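Glutathione S-transferase omega-like 2 (Saccharomyces cerevisiae, PDB 5LKB) acts as a glutathione-dependent thiol transferase, reduces dehydroascorbate and dimethylarsinic acid, and reacts with glutathionyl-(hydro)quinones. Local coordinates at residues Ser218-Val223 with Asp287-Thr292; Asp209-Trp214 with Phe276-Asp281; Ile177-Asn182 with Leu283-Ile288; Trp48-Leu53 with Tyr335-Asp340; Thr310-Arg313 with Ile319-Trp322. All blocks are in the same frame, centred on the assembly; numbering follows the deposited sequence.

Interaction 1: Ser218-Val223 with Asp287-Thr292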
# COMPACT_ATOMS: atom_id res chain seq x y z
N SER A 218 7.09 -19.34 -3.47
CA SER A 218 6.20 -18.38 -4.10
C SER A 218 5.49 -17.44 -3.12
O SER A 218 5.00 -16.41 -3.57
CB SER A 218 5.14 -19.05 -4.97
OG SER A 218 4.15 -19.79 -4.18
N ILE A 219 5.41 -17.75 -1.83
CA ILE A 219 4.62 -16.97 -0.87
C ILE A 219 5.50 -16.61 0.31
O ILE A 219 5.77 -15.44 0.57
CB ILE A 219 3.33 -17.72 -0.49
CG1 ILE A 219 2.43 -17.88 -1.74
CG2 ILE A 219 2.60 -17.02 0.64
CD1 ILE A 219 1.27 -18.77 -1.67
N ASN A 220 5.95 -17.63 1.06
CA ASN A 220 6.76 -17.35 2.25
C ASN A 220 7.98 -16.52 1.90
O ASN A 220 8.24 -15.45 2.49
CB ASN A 220 7.21 -18.63 2.97
CG ASN A 220 6.10 -19.46 3.52
OD1 ASN A 220 5.04 -18.98 3.99
ND2 ASN A 220 6.36 -20.74 3.57
N ASN A 221 8.82 -17.04 0.97
CA ASN A 221 9.95 -16.30 0.44
C ASN A 221 9.55 -15.43 -0.76
O ASN A 221 10.28 -14.49 -1.07
CB ASN A 221 11.10 -17.26 0.03
CG ASN A 221 12.41 -16.56 0.00
OD1 ASN A 221 12.78 -15.74 0.86
ND2 ASN A 221 13.21 -16.89 -1.02
N GLY A 222 8.41 -15.73 -1.39
CA GLY A 222 8.01 -14.93 -2.55
C GLY A 222 7.81 -13.47 -2.20
O GLY A 222 8.23 -12.59 -2.95
N VAL A 223 7.21 -13.20 -1.03
CA VAL A 223 7.03 -11.78 -0.66
C VAL A 223 8.35 -11.08 -0.44
O VAL A 223 8.48 -9.90 -0.75
CB VAL A 223 6.11 -11.59 0.54
CG1 VAL A 223 4.72 -12.16 0.26
CG2 VAL A 223 6.68 -12.22 1.85
N ASP A 287 -0.50 -25.41 7.51
CA ASP A 287 -1.24 -24.21 7.92
C ASP A 287 -0.34 -23.23 8.66
O ASP A 287 -0.44 -21.99 8.46
CB ASP A 287 -2.42 -24.57 8.80
CG ASP A 287 -3.38 -25.46 8.13
OD1 ASP A 287 -4.01 -25.08 7.14
OD2 ASP A 287 -3.56 -26.62 8.61
N ILE A 288 0.48 -23.74 9.54
CA ILE A 288 1.36 -22.90 10.34
C ILE A 288 2.28 -22.09 9.44
O ILE A 288 2.42 -20.87 9.58
CB ILE A 288 2.12 -23.75 11.37
CG1 ILE A 288 1.11 -24.33 12.38
CG2 ILE A 288 3.21 -22.92 12.07
CD1 ILE A 288 1.68 -25.35 13.33
N ARG A 289 2.91 -22.76 8.48
CA ARG A 289 3.88 -22.12 7.63
C ARG A 289 3.20 -21.08 6.74
O ARG A 289 3.76 -20.00 6.56
CB ARG A 289 4.65 -23.16 6.80
CG ARG A 289 5.66 -23.99 7.65
CD ARG A 289 6.12 -25.23 6.80
NE ARG A 289 6.63 -24.81 5.51
CZ ARG A 289 7.78 -25.10 4.96
NH1 ARG A 289 8.66 -25.90 5.58
NH2 ARG A 289 8.06 -24.63 3.74
N LEU A 290 2.01 -21.38 6.22
CA LEU A 290 1.32 -20.38 5.39
C LEU A 290 0.87 -19.22 6.25
O LEU A 290 0.94 -18.05 5.80
CB LEU A 290 0.11 -21.00 4.70
CG LEU A 290 -0.74 -20.06 3.82
CD1 LEU A 290 0.11 -19.52 2.72
CD2 LEU A 290 -1.92 -20.77 3.26
N TYR A 291 0.37 -19.49 7.45
CA TYR A 291 -0.20 -18.45 8.31
C TYR A 291 0.79 -17.31 8.59
O TYR A 291 0.41 -16.12 8.62
CB TYR A 291 -0.58 -19.06 9.67
CG TYR A 291 -1.05 -18.06 10.73
CD1 TYR A 291 -0.15 -17.50 11.56
CD2 TYR A 291 -2.37 -17.68 10.85
CE1 TYR A 291 -0.50 -16.59 12.52
CE2 TYR A 291 -2.77 -16.76 11.83
CZ TYR A 291 -1.84 -16.24 12.67
OH TYR A 291 -2.19 -15.33 13.64
N THR A 292 2.04 -17.62 8.87
CA THR A 292 2.95 -16.58 9.32
C THR A 292 3.15 -15.53 8.22
O THR A 292 3.38 -14.36 8.52
CB THR A 292 4.24 -17.13 9.88
OG1 THR A 292 4.88 -17.84 8.82
CG2 THR A 292 4.00 -18.07 11.09
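Ile219 meets Leu290 through one methyl from each side. Ile219 CG2 lies 4.1 Å from Leu290 CD1, and the two side chains approach at a slant. The Leu290 branch comes from a chain with CG opposite the backbone N (chi1 178°). This brings its end closer to Ile219 than the start of the side chain would suggest. Next to this apolar pair, Asn220 points at the other helix. Its CG stands 3.9 Å from Arg289 O, so the amide group ends against a backbone carbonyl. Asn220 and Leu290 also mark the nearest backbone approach, with their CA atoms 7.0 Å apart.

Both segments belong to the all-helical C-terminal domain of the glutathione transferase fold. Helix 205-220 has a wider pi-type turn at 218-220, and helix 222-227 follows closely. The bond from Val223 N to Ile219 O, 3.1 Å long, spans the join. Helix 285-304 runs through the middle of the domain.

Further out, Val249 of helix 232-264 touches both Ile219 and Leu290. Trp48 and Arg51 of helix 47-58 touch Asn220 and bring the thioredoxin-like domain to the contact. Asn221 OD1 is hydrogen-bonded to Arg15, a glutathione-binding residue. The side chain of Arg289 is about 6 Å from that of Glu173, which also binds glutathione.

Interaction 2: Asp209-Trp214 with Phe276-Asp281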
# COMPACT_ATOMS: atom_id res chain seq x y z
N ASP A 209 4.52 -31.84 2.51
CA ASP A 209 5.79 -31.45 1.94
C ASP A 209 5.63 -30.79 0.57
O ASP A 209 6.35 -29.84 0.24
CB ASP A 209 6.72 -32.65 1.81
CG ASP A 209 7.31 -33.06 3.12
OD1 ASP A 209 7.36 -32.26 4.08
OD2 ASP A 209 7.70 -34.25 3.25
N ASP A 210 4.72 -31.31 -0.27
CA ASP A 210 4.56 -30.77 -1.61
C ASP A 210 3.94 -29.38 -1.55
O ASP A 210 4.38 -28.49 -2.27
CB ASP A 210 3.68 -31.70 -2.45
CG ASP A 210 4.37 -33.02 -2.80
OD1 ASP A 210 5.61 -33.14 -2.62
OD2 ASP A 210 3.63 -33.91 -3.30
N PHE A 211 2.92 -29.18 -0.71
CA PHE A 211 2.34 -27.84 -0.52
C PHE A 211 3.41 -26.89 0.01
O PHE A 211 3.59 -25.77 -0.51
CB PHE A 211 1.18 -27.98 0.47
CG PHE A 211 0.36 -26.73 0.68
CD1 PHE A 211 -0.65 -26.42 -0.19
CD2 PHE A 211 0.53 -25.98 1.84
CE1 PHE A 211 -1.44 -25.27 0.02
CE2 PHE A 211 -0.24 -24.84 2.08
CZ PHE A 211 -1.23 -24.48 1.18
N ASN A 212 4.09 -27.28 1.08
CA ASN A 212 5.15 -26.47 1.68
C ASN A 212 6.18 -26.02 0.66
O ASN A 212 6.68 -24.90 0.74
CB ASN A 212 5.92 -27.26 2.77
CG ASN A 212 5.23 -27.32 4.12
OD1 ASN A 212 4.14 -26.77 4.37
ND2 ASN A 212 5.87 -28.10 5.02
N SER A 213 6.55 -26.89 -0.29
CA SER A 213 7.60 -26.56 -1.24
C SER A 213 7.24 -25.33 -2.09
O SER A 213 8.08 -24.43 -2.24
CB SER A 213 7.93 -27.77 -2.13
OG SER A 213 9.02 -27.43 -2.95
N TRP A 214 6.07 -25.35 -2.72
CA TRP A 214 5.72 -24.20 -3.58
C TRP A 214 5.26 -23.01 -2.76
O TRP A 214 5.43 -21.87 -3.21
CB TRP A 214 4.71 -24.56 -4.68
CG TRP A 214 3.39 -25.09 -4.28
CD1 TRP A 214 3.03 -26.42 -4.17
CD2 TRP A 214 2.20 -24.35 -4.00
NE1 TRP A 214 1.73 -26.54 -3.83
CE2 TRP A 214 1.17 -25.28 -3.74
CE3 TRP A 214 1.88 -22.98 -3.98
CZ2 TRP A 214 -0.14 -24.90 -3.40
CZ3 TRP A 214 0.58 -22.61 -3.65
CH2 TRP A 214 -0.42 -23.54 -3.40
N PHE A 276 -11.54 -26.89 8.21
CA PHE A 276 -11.20 -25.98 7.09
C PHE A 276 -9.71 -25.64 7.12
O PHE A 276 -9.31 -24.65 7.72
CB PHE A 276 -12.09 -24.75 7.14
CG PHE A 276 -11.92 -23.83 5.97
CD1 PHE A 276 -11.97 -24.29 4.65
CD2 PHE A 276 -11.74 -22.47 6.19
CE1 PHE A 276 -11.79 -23.40 3.57
CE2 PHE A 276 -11.60 -21.59 5.13
CZ PHE A 276 -11.64 -22.04 3.81
N PHE A 277 -8.87 -26.49 6.50
CA PHE A 277 -7.42 -26.40 6.54
C PHE A 277 -6.83 -26.67 5.16
O PHE A 277 -7.50 -27.16 4.26
CB PHE A 277 -6.80 -27.39 7.57
CG PHE A 277 -7.35 -27.22 8.95
CD1 PHE A 277 -6.88 -26.20 9.76
CD2 PHE A 277 -8.36 -28.05 9.44
CE1 PHE A 277 -7.37 -26.01 11.02
CE2 PHE A 277 -8.84 -27.85 10.71
CZ PHE A 277 -8.35 -26.82 11.50
N THR A 278 -5.57 -26.27 4.99
CA THR A 278 -4.94 -26.33 3.67
C THR A 278 -4.73 -27.76 3.20
O THR A 278 -4.92 -28.06 2.01
CB THR A 278 -3.60 -25.58 3.62
OG1 THR A 278 -2.74 -25.99 4.69
CG2 THR A 278 -3.85 -24.04 3.68
N VAL A 279 -4.32 -28.66 4.10
CA VAL A 279 -3.98 -30.04 3.76
C VAL A 279 -4.82 -30.96 4.65
O VAL A 279 -4.80 -30.84 5.88
CB VAL A 279 -2.48 -30.31 3.92
CG1 VAL A 279 -2.16 -31.78 3.64
CG2 VAL A 279 -1.74 -29.46 2.99
N GLY A 280 -5.59 -31.83 4.01
CA GLY A 280 -6.49 -32.70 4.71
C GLY A 280 -7.58 -31.95 5.45
O GLY A 280 -7.99 -30.84 5.07
N ASP A 281 -8.01 -32.54 6.55
CA ASP A 281 -9.14 -32.03 7.31
C ASP A 281 -8.78 -31.69 8.75
O ASP A 281 -9.66 -31.59 9.60
CB ASP A 281 -10.30 -33.03 7.23
CG ASP A 281 -9.93 -34.37 7.81
OD1 ASP A 281 -8.74 -34.62 8.07
OD2 ASP A 281 -10.85 -35.19 8.01
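The Phe211 ring meets Thr278 at its far end and Val279 at its near end. Both approach it obliquely. A second flat group, the Trp214 indole, has Phe211 O on one face, 3.7 Å above its plane and offset toward the rim.

The setting is the helical C-terminal domain of the glutathione transferase fold. Helix 205-220 packs there against the loop that leads from helix 269-273 to helix 285-304. Phe211 is the one residue of 209-214 that bridges to this loop. Its first torsion is near 180° (chi1 -174°), which carries the ring outward from the helix to Thr278.

The Thr278 and Phe211 side chains cross at about a right angle. Thr278 CB is 3.6 Å from Phe211 CZ, and its CG2 is equally close to that carbon. At the base of the ring, Val279 CG2 lies 4.1 Å from Phe211 CB. The Phe211 and Val279 side chains run past each other in opposite directions. No hydrogen bond joins the two segments, so this is apolar packing of buried groups.

Ala286 of helix 285-304 touches both Phe211 and Thr278, and Ile252 of helix 232-264 also packs on Phe211. The polar end of Thr278 serves another partner. OG1 is hydrogen-bonded to Asp287 OD1 while it also rests 3.8 Å from Phe211 CE2.

Interaction 3: Ile177-Asn182 with Leu283-Ile288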
# COMPACT_ATOMS: atom_id res chain seq x y z
N ILE A 177 13.38 -26.75 12.92
CA ILE A 177 12.99 -26.57 14.33
C ILE A 177 11.55 -27.03 14.56
O ILE A 177 11.25 -27.69 15.56
CB ILE A 177 13.22 -25.11 14.79
CG1 ILE A 177 14.70 -24.75 14.79
CG2 ILE A 177 12.57 -24.82 16.16
CD1 ILE A 177 14.97 -23.22 14.85
N ILE A 178 10.62 -26.71 13.66
CA ILE A 178 9.25 -27.13 13.89
C ILE A 178 9.06 -28.65 13.78
O ILE A 178 8.13 -29.21 14.37
CB ILE A 178 8.28 -26.30 13.00
CG1 ILE A 178 8.51 -26.60 11.51
CG2 ILE A 178 8.36 -24.85 13.39
CD1 ILE A 178 7.61 -25.70 10.58
N ARG A 179 9.94 -29.32 13.02
CA ARG A 179 9.92 -30.78 13.00
C ARG A 179 10.47 -31.32 14.31
O ARG A 179 9.91 -32.26 14.89
CB ARG A 179 10.75 -31.27 11.81
CG ARG A 179 10.09 -31.10 10.44
CD ARG A 179 8.78 -31.88 10.29
NE ARG A 179 8.00 -31.49 9.10
CZ ARG A 179 8.14 -31.98 7.89
NH1 ARG A 179 9.04 -32.96 7.65
NH2 ARG A 179 7.36 -31.55 6.90
N ILE A 180 11.52 -30.69 14.84
CA ILE A 180 12.02 -31.13 16.16
C ILE A 180 10.93 -31.01 17.21
O ILE A 180 10.67 -31.94 17.99
CB ILE A 180 13.29 -30.35 16.53
CG1 ILE A 180 14.42 -30.61 15.54
CG2 ILE A 180 13.77 -30.69 17.97
CD1 ILE A 180 15.67 -29.70 15.75
N LEU A 181 10.26 -29.84 17.27
CA LEU A 181 9.24 -29.64 18.28
C LEU A 181 8.12 -30.61 18.12
O LEU A 181 7.54 -31.02 19.10
CB LEU A 181 8.70 -28.20 18.14
CG LEU A 181 9.73 -27.11 18.45
CD1 LEU A 181 9.17 -25.76 18.13
CD2 LEU A 181 10.28 -27.08 19.88
N ASN A 182 7.75 -30.95 16.88
CA ASN A 182 6.63 -31.84 16.67
C ASN A 182 6.99 -33.32 16.92
O ASN A 182 6.07 -34.12 17.11
CB ASN A 182 6.05 -31.69 15.26
CG ASN A 182 4.83 -32.55 15.05
OD1 ASN A 182 3.77 -32.30 15.66
ND2 ASN A 182 4.94 -33.54 14.17
N LEU A 283 -5.64 -29.41 11.37
CA LEU A 283 -4.52 -28.48 11.46
C LEU A 283 -3.20 -29.21 11.32
O LEU A 283 -2.94 -30.21 12.01
CB LEU A 283 -4.57 -27.74 12.77
CG LEU A 283 -3.47 -26.74 13.13
CD1 LEU A 283 -3.70 -25.51 12.32
CD2 LEU A 283 -3.42 -26.39 14.62
N THR A 284 -2.37 -28.74 10.44
CA THR A 284 -1.05 -29.25 10.19
C THR A 284 -0.03 -28.13 10.09
O THR A 284 -0.36 -26.92 10.02
CB THR A 284 -0.97 -30.09 8.91
OG1 THR A 284 -0.89 -29.23 7.75
CG2 THR A 284 -2.13 -31.11 8.80
N GLU A 285 1.22 -28.55 10.03
CA GLU A 285 2.35 -27.68 9.78
C GLU A 285 2.16 -26.81 8.53
O GLU A 285 2.68 -25.69 8.48
CB GLU A 285 3.58 -28.55 9.56
CG GLU A 285 4.80 -27.83 9.20
CD GLU A 285 5.96 -28.78 8.91
OE1 GLU A 285 6.33 -28.95 7.73
OE2 GLU A 285 6.50 -29.33 9.89
N ALA A 286 1.49 -27.35 7.51
CA ALA A 286 1.27 -26.57 6.29
C ALA A 286 0.50 -25.31 6.61
O ALA A 286 0.79 -24.24 6.05
CB ALA A 286 0.48 -27.39 5.26
N ASP A 287 -0.50 -25.41 7.51
CA ASP A 287 -1.24 -24.21 7.92
C ASP A 287 -0.34 -23.23 8.66
O ASP A 287 -0.44 -21.99 8.46
CB ASP A 287 -2.42 -24.57 8.80
CG ASP A 287 -3.38 -25.46 8.13
OD1 ASP A 287 -4.01 -25.08 7.14
OD2 ASP A 287 -3.56 -26.62 8.61
N ILE A 288 0.48 -23.74 9.54
CA ILE A 288 1.36 -22.90 10.34
C ILE A 288 2.28 -22.09 9.44
O ILE A 288 2.42 -20.87 9.58
CB ILE A 288 2.12 -23.75 11.37
CG1 ILE A 288 1.11 -24.33 12.38
CG2 ILE A 288 3.21 -22.92 12.07
CD1 ILE A 288 1.68 -25.35 13.33
O HOH W 1 5.80 -29.35 12.54
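Arg179 and Glu285 cross at about a right angle and join by a two-pronged salt bridge. The guanidinium approaches side-on. Arg179 NE donates to Glu285 OE2 at 2.7 Å, with an N-H...O angle of 159°. Arg179 NH2 donates to Glu285 OE1 at 2.9 Å. Both oxygens are met on their syn side. The two planes are nearly coplanar, 18° apart, though the NH2 bond is more tilted than the NE bond. Glu285 gets there as an extended chain, whereas Arg179 bends at chi2 (-61°) to turn toward it.

Ile178 lies beside the acid, with its CD1 3.8 Å from Glu285 CG. A water adds a second link. It donates to Ile178 O and to Glu285 OE2, the latter at 2.7 Å. Around the pair, Asp209 makes a second salt bridge to Arg179 NH2, and Asn212 ND2 is hydrogen-bonded to Glu285 OE1.

Thr284 and Asp287 form a capping box at the start of helix 285-304. This is the N-capping box well known in glutathione transferases. Ala286 N donates to Thr284 OG1, and Thr284 N donates to Asp287 OD2 at 3.0 Å.

The contact bridges the two domains. Helix 174-182, which follows strand 168-171 of the thioredoxin-like domain, faces the N-terminus of helix 285-304. Helix 47-58 packs on both, with Thr55 on Ile178 and Leu58 on Ile288.

Interaction 4: Trp48-Leu53 with Tyr335-Asp340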
# COMPACT_ATOMS: atom_id res chain seq x y z
N TRP A 48 9.42 -16.55 10.04
CA TRP A 48 10.14 -17.82 10.19
C TRP A 48 10.17 -18.20 11.66
O TRP A 48 9.80 -19.34 12.04
CB TRP A 48 11.55 -17.63 9.56
CG TRP A 48 11.58 -16.98 8.21
CD1 TRP A 48 11.91 -15.68 7.95
CD2 TRP A 48 11.14 -17.52 6.94
NE1 TRP A 48 11.72 -15.39 6.63
CE2 TRP A 48 11.28 -16.51 5.98
CE3 TRP A 48 10.70 -18.78 6.53
CZ2 TRP A 48 11.00 -16.71 4.65
CZ3 TRP A 48 10.43 -18.99 5.21
CH2 TRP A 48 10.58 -17.94 4.27
N ALA A 49 10.61 -17.26 12.50
CA ALA A 49 10.59 -17.50 13.95
C ALA A 49 9.18 -17.71 14.46
O ALA A 49 8.94 -18.49 15.38
CB ALA A 49 11.27 -16.33 14.66
N HIS A 50 8.20 -17.02 13.87
CA HIS A 50 6.83 -17.17 14.31
C HIS A 50 6.39 -18.63 14.18
O HIS A 50 5.63 -19.10 14.98
CB HIS A 50 5.93 -16.17 13.53
CG HIS A 50 4.55 -15.99 14.09
ND1 HIS A 50 3.63 -15.11 13.50
CD2 HIS A 50 3.96 -16.50 15.19
CE1 HIS A 50 2.53 -15.12 14.23
NE2 HIS A 50 2.71 -15.95 15.26
N ARG A 51 6.84 -19.34 13.15
CA ARG A 51 6.48 -20.75 13.00
C ARG A 51 6.81 -21.50 14.24
O ARG A 51 6.02 -22.34 14.66
CB ARG A 51 7.27 -21.39 11.86
CG ARG A 51 7.11 -20.78 10.43
CD ARG A 51 8.20 -21.36 9.58
NE ARG A 51 7.91 -21.25 8.16
CZ ARG A 51 8.63 -21.83 7.22
NH1 ARG A 51 9.68 -22.59 7.58
NH2 ARG A 51 8.30 -21.68 5.96
N THR A 52 7.95 -21.20 14.83
CA THR A 52 8.42 -21.97 15.98
C THR A 52 7.65 -21.62 17.23
O THR A 52 7.46 -22.50 18.09
CB THR A 52 9.93 -21.80 16.17
OG1 THR A 52 10.31 -20.53 16.66
CG2 THR A 52 10.70 -22.05 14.90
N LEU A 53 7.20 -20.36 17.40
CA LEU A 53 6.39 -19.99 18.55
C LEU A 53 5.04 -20.69 18.50
O LEU A 53 4.58 -21.21 19.52
CB LEU A 53 6.18 -18.51 18.59
CG LEU A 53 7.37 -17.65 18.88
CD1 LEU A 53 6.94 -16.15 18.86
CD2 LEU A 53 8.02 -17.95 20.22
N TYR A 335 -2.00 -15.36 20.24
CA TYR A 335 -1.16 -14.83 21.31
C TYR A 335 0.32 -14.94 21.03
O TYR A 335 1.14 -14.48 21.84
CB TYR A 335 -1.57 -15.41 22.68
CG TYR A 335 -2.99 -15.00 23.02
CD1 TYR A 335 -3.30 -13.68 23.27
CD2 TYR A 335 -4.01 -15.91 23.00
CE1 TYR A 335 -4.63 -13.27 23.56
CE2 TYR A 335 -5.34 -15.50 23.27
CZ TYR A 335 -5.62 -14.18 23.53
OH TYR A 335 -6.90 -13.73 23.81
N THR A 336 0.67 -15.39 19.83
CA THR A 336 2.02 -15.25 19.31
C THR A 336 2.14 -14.23 18.20
O THR A 336 3.26 -14.03 17.71
CB THR A 336 2.56 -16.57 18.77
OG1 THR A 336 1.79 -17.13 17.72
CG2 THR A 336 2.67 -17.65 19.91
N THR A 337 1.03 -13.59 17.84
CA THR A 337 0.97 -12.62 16.74
C THR A 337 1.01 -11.23 17.35
O THR A 337 0.07 -10.84 18.06
CB THR A 337 -0.27 -12.84 15.90
OG1 THR A 337 -0.27 -14.17 15.38
CG2 THR A 337 -0.33 -11.86 14.70
N ASP A 338 2.09 -10.49 17.11
CA ASP A 338 2.31 -9.17 17.68
C ASP A 338 2.41 -8.20 16.49
O ASP A 338 3.45 -8.09 15.84
CB ASP A 338 3.54 -9.13 18.60
CG ASP A 338 3.68 -7.80 19.31
OD1 ASP A 338 3.52 -6.70 18.69
OD2 ASP A 338 3.95 -7.86 20.54
N PHE A 339 1.30 -7.50 16.22
CA PHE A 339 1.28 -6.59 15.09
C PHE A 339 2.14 -5.35 15.29
O PHE A 339 2.55 -4.76 14.28
CB PHE A 339 -0.16 -6.18 14.77
CG PHE A 339 -1.02 -7.33 14.22
CD1 PHE A 339 -0.72 -7.90 12.98
CD2 PHE A 339 -2.07 -7.85 14.95
CE1 PHE A 339 -1.48 -8.93 12.49
CE2 PHE A 339 -2.85 -8.89 14.46
CZ PHE A 339 -2.57 -9.45 13.24
N ASP A 340 2.44 -4.91 16.51
CA ASP A 340 3.36 -3.81 16.68
C ASP A 340 4.76 -4.22 16.27
O ASP A 340 5.40 -3.50 15.52
CB ASP A 340 3.35 -3.26 18.09
CG ASP A 340 2.01 -2.63 18.48
OD1 ASP A 340 1.34 -2.04 17.65
OD2 ASP A 340 1.59 -2.76 19.63
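His50 reaches from helix 47-58 to Thr336 and Thr337. Its CB packs on Thr292 of helix 285-304. A trans first torsion (chi1 -167°) swings the ring toward the loop. CD2 then passes 3.4 Å from Thr336 OG1. At the tip, NE2 donates to Thr336 OG1 at 2.9 Å. The acceptor lies 2° out of the ring plane, although the N-H...O angle is a bent 142°. CE1 is 3.2 Å from Thr337 OG1, so the two hydroxyls line one edge of the imidazole. ND1 is hydrogen-bonded to Arg296, which leaves both ring nitrogens engaged.

Each hydroxyl has other partners. Thr336 OG1 is hydrogen-bonded to Ala332 O, and Thr337 OG1 to Phe333 O and Tyr291 OH. One turn along from His50, Leu53 adds an apolar touch, with its CB 3.8 Å from Thr336 CG2.

Helix 47-58 is the first helix of the thioredoxin-like domain and begins just after the nucleophile Cys46. It packs on strand 38-42 through Ala49, Thr52 and Leu53. The loop it meets here links helices 331-334 and 339-349 of the C-terminal domain, so His50 ties the two domains together.

Interaction 5: Thr310-Arg313 with Ile319-Trp322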
# COMPACT_ATOMS: atom_id res chain seq x y z
N THR A 310 -3.99 -6.83 -4.88
CA THR A 310 -5.12 -6.77 -3.98
C THR A 310 -4.60 -7.15 -2.61
O THR A 310 -3.40 -7.43 -2.44
CB THR A 310 -6.25 -7.68 -4.44
OG1 THR A 310 -7.42 -7.45 -3.66
CG2 THR A 310 -5.82 -9.09 -4.42
N SER A 311 -5.50 -7.12 -1.63
CA SER A 311 -5.19 -7.55 -0.27
C SER A 311 -5.88 -8.87 -0.01
O SER A 311 -6.73 -9.33 -0.77
CB SER A 311 -5.67 -6.51 0.74
OG SER A 311 -7.03 -6.35 0.71
N ILE A 312 -5.45 -9.55 1.06
CA ILE A 312 -6.18 -10.75 1.50
C ILE A 312 -7.63 -10.42 1.80
O ILE A 312 -8.56 -11.07 1.29
CB ILE A 312 -5.52 -11.38 2.73
CG1 ILE A 312 -4.07 -11.82 2.41
CG2 ILE A 312 -6.34 -12.57 3.25
CD1 ILE A 312 -3.90 -12.80 1.29
N ARG A 313 -7.87 -9.37 2.59
CA ARG A 313 -9.22 -9.12 3.06
C ARG A 313 -10.14 -8.73 1.89
O ARG A 313 -11.33 -9.08 1.89
CB ARG A 313 -9.19 -8.02 4.13
CG ARG A 313 -8.75 -6.63 3.65
CD ARG A 313 -8.49 -5.67 4.79
NE ARG A 313 -7.42 -6.15 5.66
CZ ARG A 313 -7.14 -5.67 6.85
NH1 ARG A 313 -7.79 -4.60 7.34
NH2 ARG A 313 -6.22 -6.26 7.59
N ILE A 319 -8.91 -17.64 1.68
CA ILE A 319 -7.75 -17.41 2.55
C ILE A 319 -8.13 -16.51 3.73
O ILE A 319 -7.68 -16.74 4.86
CB ILE A 319 -6.57 -16.83 1.75
CG1 ILE A 319 -6.07 -17.77 0.64
CG2 ILE A 319 -5.44 -16.46 2.68
CD1 ILE A 319 -5.02 -17.18 -0.29
N HIS A 320 -8.93 -15.47 3.48
CA HIS A 320 -9.29 -14.56 4.54
C HIS A 320 -10.11 -15.27 5.65
O HIS A 320 -9.93 -14.99 6.84
CB HIS A 320 -10.06 -13.36 3.95
CG HIS A 320 -10.30 -12.24 4.91
ND1 HIS A 320 -11.45 -11.50 4.88
CD2 HIS A 320 -9.54 -11.70 5.90
CE1 HIS A 320 -11.40 -10.55 5.79
NE2 HIS A 320 -10.26 -10.65 6.44
N LEU A 321 -11.03 -16.16 5.26
CA LEU A 321 -11.78 -16.91 6.25
C LEU A 321 -10.87 -17.86 7.03
O LEU A 321 -10.90 -17.88 8.28
CB LEU A 321 -12.86 -17.67 5.52
CG LEU A 321 -13.69 -18.60 6.41
CD1 LEU A 321 -14.47 -17.85 7.39
CD2 LEU A 321 -14.61 -19.42 5.47
N TRP A 322 -9.97 -18.54 6.31
CA TRP A 322 -9.04 -19.48 6.92
C TRP A 322 -8.11 -18.78 7.93
O TRP A 322 -7.86 -19.31 9.02
CB TRP A 322 -8.30 -20.18 5.78
CG TRP A 322 -7.06 -20.93 6.17
CD1 TRP A 322 -6.97 -22.25 6.55
CD2 TRP A 322 -5.73 -20.43 6.22
NE1 TRP A 322 -5.69 -22.55 6.83
CE2 TRP A 322 -4.89 -21.46 6.63
CE3 TRP A 322 -5.17 -19.16 5.96
CZ2 TRP A 322 -3.52 -21.29 6.78
CZ3 TRP A 322 -3.83 -18.99 6.09
CH2 TRP A 322 -3.00 -20.04 6.51
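Arg313 and His320 have the closest backbones of the contact, with CA atoms 5.6 Å apart where the chain turns from helix 312-315 into helix 317-329. The His320 imidazole lies flat against the Arg313 backbone in a CH-pi contact. Arg313 CA stands 3.6 Å from the ring centroid and only 3° off the ring normal. Arg313 CB covers the same face, 3.7 Å from His320 NE2. The extended N-CA-CB-CG arrangement of His320 (chi1 -170°) places the ring there.

Beyond CB the arginine turns away from the ring. Its NE forms a salt bridge with Asp298, and NH1 is hydrogen-bonded to Pro365 O. Ile312 fills the other part of the contact. Its CG2 lies 3.8 Å from His320 CA and 4.0 Å from Ile319 CG2. No hydrogen bond crosses between the segments, so packing alone joins them here.

This is local packing between two consecutive helices, 312-315 and 317-329, in the C-terminal domain, away from the glutathione site. Helix 285-304 backs it, with Phe297 on Ile312 and Val294 on Ile319. Helix 232-264 adds Val249 and Leu253, both against Ile319.

Helix 285-304 is the common core of the set. Interactions 1 and 3 both lie on it and share Asp287 and Ile288, with centres about 13 Å apart. Interactions 1 and 2 share helix 205-220, and their centres are about 11 Å apart. Asp287 OD1 also links to interaction 5, through a probable hydrogen bond to Trp322 NE1. Interactions 1, 2 and 5 lie within the helical domain. Interactions 3 and 4, centres about 14 Å apart, connect it to the thioredoxin-like domain. Interaction 4 spans most of the chain and encloses the others in sequence. Interaction 5 is the most local. Interactions 1, 3 and 4 lie near the glutathione-binding residues, and 2 and 5 lie away.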